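Long-range contact in CrRbcX-IIa (Chlamydomonas reinhardtii, PDB 5BS1), which probably acts as a chaperone in the assembly of Rubisco: residues Val28-Val33 / Leu84-Val89. Sequence-based numbering, arbitrary orientation.
Sequences VAARVV and LRLMEV
Between Val-28–Val-33 and Leu-84–Val-89, two helical segments whose axes approach to 8.7 Å and cross at 119°, contact is by van der Waals packing, with no hydrogen bond from one to the other. Val-89 carries much of it: CG1, anti to the backbone N (chi1 172°), reaches over the small side chain of Ala-29, 3.6 Å from its CB, and meets CG1 of Val-32 obliquely. Its other branch, CG2, lies 3.9 Å from CG2 of Val-33. That same Val-33 methyl touches CG of Arg-85 and CD2 of Leu-86, the Val-33 and Leu-86 side chains crossing at about a right angle. Leu-86 sends CD2 to the backbone of Ala-30, 3.5 Å from its CA.

The polar bonds lie beside this packing. Arg-85 bends at chi2 (63°), laying its guanidinium over Val-89 CG2, 3.5 Å from the plane. Within its own helix, NH1 binds Glu-88 OE1 at 2.9 Å in a salt bridge, while NH2 hydrogen-bonds OE1 of Gln-36, further along helix 13-38, and so ties the two helices. An alanine here would remove the CG contact with Val-33 and the guanidinium, and would probably weaken the hold between the helices.

Here alanines on one helix receive branched side chains from the other, a helix–helix crossing in the all-helical RbcX fold, joining helices 13-38 and 80-96.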
ATOM      1  N   VAL A  28      -5.735  -7.833  -7.772  1.00  9.91           N
ATOM      2  CA  VAL A  28      -6.589  -8.839  -7.136  1.00 10.10           C
ATOM      3  C   VAL A  28      -7.691  -9.280  -8.099  1.00  9.68           C
ATOM      4  O   VAL A  28      -7.946 -10.491  -8.254  1.00 10.11           O
ATOM      5  CB  VAL A  28      -7.191  -8.337  -5.805  1.00 10.96           C
ATOM      6  CG1 VAL A  28      -8.324  -9.249  -5.333  1.00 11.15           C
ATOM      7  CG2 VAL A  28      -6.101  -8.268  -4.760  1.00 12.13           C
ATOM      8  N   ALA A  29      -8.358  -8.313  -8.710  1.00 10.09           N
ATOM      9  CA  ALA A  29      -9.427  -8.589  -9.670  1.00  9.65           C
ATOM     10  C   ALA A  29      -8.911  -9.471 -10.806  1.00  9.45           C
ATOM     11  O   ALA A  29      -9.597 -10.402 -11.245  1.00  9.35           O
ATOM     12  CB  ALA A  29     -10.042  -7.307 -10.233  1.00 10.31           C
ATOM     13  N   ALA A  30      -7.761  -9.125 -11.352  1.00  9.31           N
ATOM     14  CA  ALA A  30      -7.172  -9.886 -12.443  1.00  9.63           C
ATOM     15  C   ALA A  30      -6.936 -11.335 -12.041  1.00 10.52           C
ATOM     16  O   ALA A  30      -7.207 -12.263 -12.837  1.00  9.98           O
ATOM     17  CB  ALA A  30      -5.857  -9.266 -12.903  1.00  9.58           C
ATOM     18  N   ARG A  31      -6.406 -11.545 -10.831  0.50 10.64           N
ATOM     19  CA  ARG A  31      -6.205 -12.906 -10.338  0.50 11.70           C
ATOM     20  C   ARG A  31      -7.500 -13.648 -10.188  0.50 11.20           C
ATOM     21  O   ARG A  31      -7.575 -14.821 -10.550  0.50 11.38           O
ATOM     22  CB  ARG A  31      -5.472 -12.923  -9.004  0.50 12.69           C
ATOM     23  CG  ARG A  31      -4.021 -12.542  -9.082  0.50 14.09           C
ATOM     24  CD  ARG A  31      -3.379 -12.842  -7.728  0.50 14.68           C
ATOM     25  NE  ARG A  31      -3.114 -14.287  -7.558  0.50 14.58           N
ATOM     26  CZ  ARG A  31      -3.303 -14.997  -6.443  0.50 15.47           C
ATOM     27  NH1 ARG A  31      -2.988 -16.289  -6.438  0.50 15.29           N
ATOM     28  NH2 ARG A  31      -3.813 -14.454  -5.348  0.50 15.39           N
ATOM     29  N   VAL A  32      -8.524 -12.986  -9.660  1.00 11.10           N
ATOM     30  CA  VAL A  32      -9.856 -13.577  -9.506  1.00 11.51           C
ATOM     31  C   VAL A  32     -10.417 -14.015 -10.840  1.00 11.22           C
ATOM     32  O   VAL A  32     -10.878 -15.147 -10.988  1.00 12.30           O
ATOM     33  CB  VAL A  32     -10.845 -12.595  -8.817  1.00 11.77           C
ATOM     34  CG1 VAL A  32     -12.304 -13.029  -8.970  1.00 12.72           C
ATOM     35  CG2 VAL A  32     -10.499 -12.443  -7.352  1.00 12.98           C
ATOM     36  N   VAL A  33     -10.353 -13.133 -11.821  1.00 10.37           N
ATOM     37  CA  VAL A  33     -10.899 -13.413 -13.130  1.00 10.44           C
ATOM     38  C   VAL A  33     -10.103 -14.520 -13.808  1.00 10.66           C
ATOM     39  O   VAL A  33     -10.682 -15.373 -14.452  1.00 11.51           O
ATOM     40  CB  VAL A  33     -10.991 -12.116 -13.971  1.00 10.49           C
ATOM     41  CG1 VAL A  33     -11.345 -12.395 -15.433  1.00 10.63           C
ATOM     42  CG2 VAL A  33     -12.053 -11.192 -13.365  1.00 10.10           C
ATOM     43  N   LEU A  84     -14.615  -5.015 -18.973  1.00 10.34           N
ATOM     44  CA  LEU A  84     -15.833  -4.835 -18.180  1.00 11.31           C
ATOM     45  C   LEU A  84     -15.856  -5.750 -16.972  1.00 10.35           C
ATOM     46  O   LEU A  84     -16.232  -5.344 -15.879  1.00 11.26           O
ATOM     47  CB  LEU A  84     -17.094  -5.040 -18.999  1.00 13.30           C
ATOM     48  CG  LEU A  84     -17.423  -4.035 -20.094  1.00 16.69           C
ATOM     49  CD1 LEU A  84     -18.745  -4.420 -20.727  1.00 17.79           C
ATOM     50  CD2 LEU A  84     -17.465  -2.610 -19.609  1.00 16.91           C
ATOM     51  N   ARG A  85     -15.461  -7.013 -17.158  1.00  9.36           N
ATOM     52  CA  ARG A  85     -15.447  -7.944 -16.062  1.00  9.25           C
ATOM     53  C   ARG A  85     -14.417  -7.570 -14.979  1.00  8.87           C
ATOM     54  O   ARG A  85     -14.723  -7.633 -13.795  1.00  8.51           O
ATOM     55  CB  ARG A  85     -15.169  -9.363 -16.573  1.00  9.82           C
ATOM     56  CG  ARG A  85     -15.117 -10.412 -15.483  1.00 11.14           C
ATOM     57  CD  ARG A  85     -16.429 -10.568 -14.751  1.00 12.73           C
ATOM     58  NE  ARG A  85     -16.333 -11.610 -13.732  1.00 13.68           N
ATOM     59  CZ  ARG A  85     -17.022 -11.633 -12.602  1.00 15.25           C
ATOM     60  NH1 ARG A  85     -17.918 -10.688 -12.337  1.00 16.86           N
ATOM     61  NH2 ARG A  85     -16.819 -12.598 -11.714  1.00 16.71           N
ATOM     62  N   LEU A  86     -13.227  -7.185 -15.402  1.00  8.65           N
ATOM     63  CA  LEU A  86     -12.165  -6.796 -14.462  1.00  8.55           C
ATOM     64  C   LEU A  86     -12.616  -5.556 -13.683  1.00  8.74           C
ATOM     65  O   LEU A  86     -12.361  -5.466 -12.491  1.00  8.54           O
ATOM     66  CB  LEU A  86     -10.883  -6.507 -15.204  1.00  8.83           C
ATOM     67  CG  LEU A  86     -10.168  -7.718 -15.796  1.00  9.31           C
ATOM     68  CD1 LEU A  86      -9.131  -7.278 -16.814  1.00 10.00           C
ATOM     69  CD2 LEU A  86      -9.545  -8.567 -14.693  1.00 10.07           C
HETATM   70  N   MSE A  87     -13.255  -4.617 -14.377  1.00  9.44           N
HETATM   71  CA  MSE A  87     -13.794  -3.391 -13.732  1.00 10.18           C
HETATM   72  C   MSE A  87     -14.840  -3.720 -12.700  1.00 10.08           C
HETATM   73  O   MSE A  87     -14.824  -3.170 -11.612  1.00  8.48           O
HETATM   74  CB  MSE A  87     -14.358  -2.447 -14.789  1.00 12.56           C
HETATM   75  CG  MSE A  87     -13.173  -1.721 -15.386  1.00 14.15           C
HETATM   76 SE   MSE A  87     -13.585  -0.209 -16.574  1.00 23.07          SE
HETATM   77  CE  MSE A  87     -13.927  -1.566 -17.890  1.00 17.38           C
ATOM     78  N   GLU A  88     -15.756  -4.631 -13.032  1.00  9.73           N
ATOM     79  CA  GLU A  88     -16.813  -5.052 -12.126  1.00 10.99           C
ATOM     80  C   GLU A  88     -16.190  -5.648 -10.854  1.00  9.49           C
ATOM     81  O   GLU A  88     -16.619  -5.355  -9.739  1.00  8.92           O
ATOM     82  CB  GLU A  88     -17.720  -6.076 -12.851  1.00 13.83           C
ATOM     83  CG  GLU A  88     -18.749  -6.828 -12.020  1.00 17.90           C
ATOM     84  CD  GLU A  88     -19.642  -7.747 -12.880  1.00 21.94           C
ATOM     85  OE1 GLU A  88     -19.141  -8.460 -13.794  1.00 23.16           O
ATOM     86  OE2 GLU A  88     -20.870  -7.751 -12.662  1.00 28.46           O
ATOM     87  N   VAL A  89     -15.236  -6.550 -11.051  1.00  9.31           N
ATOM     88  CA  VAL A  89     -14.643  -7.283  -9.933  1.00  8.77           C
ATOM     89  C   VAL A  89     -13.857  -6.327  -9.019  1.00  8.76           C
ATOM     90  O   VAL A  89     -13.950  -6.417  -7.791  1.00  8.30           O
ATOM     91  CB  VAL A  89     -13.810  -8.483 -10.429  1.00  9.61           C
ATOM     92  CG1 VAL A  89     -13.030  -9.134  -9.300  1.00  9.71           C
ATOM     93  CG2 VAL A  89     -14.721  -9.516 -11.080  1.00  9.81           C
TER